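PDB 1UB7: 3-oxoacyl-[acyl-carrier protein] synthase from Thermus thermophilus, which probably catalyses the first condensation of fatty acid synthesis, joining an acetyl group from acetyl-CoA to two carbons from malonyl-ACP. Local coordinates for residues 70-75 / 97-102. Sequence-based numbering, arbitrary orientation.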
loop_
_atom_site.group_PDB
_atom_site.type_symbol
_atom_site.label_atom_id
_atom_site.label_comp_id
_atom_site.label_asym_id
_atom_site.label_seq_id
_atom_site.Cartn_x
_atom_site.Cartn_y
_atom_site.Cartn_z
ATOM N N GLU A 70 16.308 2.860 -15.787
ATOM C CA GLU A 70 17.078 4.079 -15.684
ATOM C C GLU A 70 16.101 5.224 -15.459
ATOM O O GLU A 70 15.154 5.404 -16.230
ATOM C CB GLU A 70 17.860 4.304 -16.976
ATOM C CG GLU A 70 18.772 5.504 -16.943
ATOM C CD GLU A 70 19.473 5.714 -18.265
ATOM O OE1 GLU A 70 19.633 4.709 -19.007
ATOM O OE2 GLU A 70 19.868 6.872 -18.552
ATOM N N GLY A 71 16.324 5.988 -14.394
ATOM C CA GLY A 71 15.457 7.116 -14.107
ATOM C C GLY A 71 14.286 6.769 -13.208
ATOM O O GLY A 71 13.471 7.637 -12.877
ATOM N N VAL A 72 14.196 5.502 -12.811
ATOM C CA VAL A 72 13.117 5.064 -11.949
ATOM C C VAL A 72 13.375 5.469 -10.493
ATOM O O VAL A 72 14.337 5.008 -9.879
ATOM C CB VAL A 72 12.934 3.532 -12.061
ATOM C CG1 VAL A 72 12.181 2.982 -10.837
ATOM C CG2 VAL A 72 12.179 3.218 -13.340
ATOM N N ASP A 73 12.507 6.323 -9.945
ATOM C CA ASP A 73 12.668 6.776 -8.567
ATOM C C ASP A 73 11.682 6.140 -7.611
ATOM O O ASP A 73 11.680 6.480 -6.431
ATOM C CB ASP A 73 12.477 8.285 -8.442
ATOM C CG ASP A 73 13.247 9.060 -9.467
ATOM O OD1 ASP A 73 14.433 8.732 -9.703
ATOM O OD2 ASP A 73 12.658 10.008 -10.027
ATOM N N ALA A 74 10.841 5.233 -8.092
ATOM C CA ALA A 74 9.867 4.641 -7.189
ATOM C C ALA A 74 9.384 3.277 -7.603
ATOM O O ALA A 74 9.132 3.016 -8.781
ATOM C CB ALA A 74 8.651 5.579 -7.019
ATOM N N VAL A 75 9.242 2.411 -6.611
ATOM C CA VAL A 75 8.739 1.084 -6.859
ATOM C C VAL A 75 7.495 0.878 -6.014
ATOM O O VAL A 75 7.521 1.047 -4.790
ATOM C CB VAL A 75 9.761 0.012 -6.492
ATOM C CG1 VAL A 75 9.238 -1.369 -6.899
ATOM C CG2 VAL A 75 11.069 0.328 -7.162
ATOM N N PHE A 97 17.247 -4.680 -7.837
ATOM C CA PHE A 97 17.714 -4.000 -9.027
ATOM C C PHE A 97 18.587 -2.780 -8.726
ATOM O O PHE A 97 18.847 -1.955 -9.605
ATOM C CB PHE A 97 16.508 -3.657 -9.891
ATOM C CG PHE A 97 15.802 -4.878 -10.395
ATOM C CD1 PHE A 97 16.280 -5.558 -11.509
ATOM C CD2 PHE A 97 14.718 -5.414 -9.694
ATOM C CE1 PHE A 97 15.688 -6.763 -11.915
ATOM C CE2 PHE A 97 14.118 -6.617 -10.085
ATOM C CZ PHE A 97 14.605 -7.295 -11.199
ATOM N N GLY A 98 19.048 -2.693 -7.480
ATOM C CA GLY A 98 19.909 -1.595 -7.066
ATOM C C GLY A 98 19.476 -0.201 -7.486
ATOM O O GLY A 98 20.278 0.574 -8.008
ATOM N N LEU A 99 18.210 0.127 -7.241
ATOM C CA LEU A 99 17.659 1.433 -7.595
ATOM C C LEU A 99 17.740 2.457 -6.462
ATOM O O LEU A 99 17.716 2.108 -5.272
ATOM C CB LEU A 99 16.187 1.303 -7.970
ATOM C CG LEU A 99 15.783 0.256 -8.981
ATOM C CD1 LEU A 99 14.253 0.291 -9.148
ATOM C CD2 LEU A 99 16.503 0.531 -10.286
ATOM N N LYS A 100 17.833 3.724 -6.849
ATOM C CA LYS A 100 17.847 4.813 -5.884
ATOM C C LYS A 100 16.364 5.159 -5.915
ATOM O O LYS A 100 15.943 5.942 -6.754
ATOM C CB LYS A 100 18.665 5.988 -6.426
ATOM C CG LYS A 100 18.832 7.135 -5.436
ATOM C CD LYS A 100 19.268 8.413 -6.158
ATOM C CE LYS A 100 20.522 9.022 -5.550
ATOM N NZ LYS A 100 20.395 9.185 -4.080
ATOM N N ALA A 101 15.560 4.577 -5.031
ATOM C CA ALA A 101 14.121 4.849 -5.109
ATOM C C ALA A 101 13.325 4.602 -3.855
ATOM O O ALA A 101 13.720 3.786 -3.017
ATOM C CB ALA A 101 13.528 4.014 -6.230
ATOM N N PHE A 102 12.196 5.302 -3.711
ATOM C CA PHE A 102 11.375 5.030 -2.546
ATOM C C PHE A 102 10.494 3.837 -2.938
ATOM O O PHE A 102 10.287 3.583 -4.130
ATOM C CB PHE A 102 10.561 6.245 -2.081
ATOM C CG PHE A 102 9.737 6.914 -3.147
ATOM C CD1 PHE A 102 10.292 7.907 -3.961
ATOM C CD2 PHE A 102 8.364 6.696 -3.214
ATOM C CE1 PHE A 102 9.483 8.686 -4.807
ATOM C CE2 PHE A 102 7.544 7.475 -4.063
ATOM C CZ PHE A 102 8.108 8.468 -4.850
#
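Phe102 and Ala74 form the bridge where two parallel strands begin to pair. The amide of Phe102 gives its hydrogen to Asp73 O at 3.0 Å, from above the carbonyl plane. Val75 N reaches back to Phe102 O at 2.9 Å in a straighter bond, with an N-H...O angle of 163°. Bonding the residues before and after Ala74 to the same partner is the mark of a parallel bridge. With CG of Phe102 between the backbone N and the carbonyl carbon (chi1 52°), the ring is carried back over the neighbouring strand, one face to Ala74, whose CB sits over the centre, 3.7 Å from the centroid, in a CH-pi contact. An alanine suits this place because its lone methyl lets the ring settle close to the neighbouring strand. An alanine in place of Phe102 would probably leave the methyl of Ala74 without its aromatic cover and Tyr115 of the second subunit without the ring it packs on. The packing is tight here: Ala101 CB lies 3.1 Å from Asp73 O, and a small side chain suits a position directed at the other strand's carbonyl. Farther back, Leu99 turns one branch inward: its CD1 touches Val72 CG1 and Val75 CG2, each at 3.8 Å, a purely apolar meeting of branched side chains. The outer side is looser. Lys100 leads its long chain away from the strand, as befits an exposed charged residue, and OD2 of Asp73 accepts a hydrogen bond from the backbone N of Gln130. Gly98, at positive phi, ends helix 89-96 in a Schellman motif, from which the chain runs into strand 102-107. This strand flanks strand 72-78, with helix 89-96 packing on Val75 as part of a right-handed beta-alpha-beta crossover; strand 131-138 lies on the other side of strand 72-78.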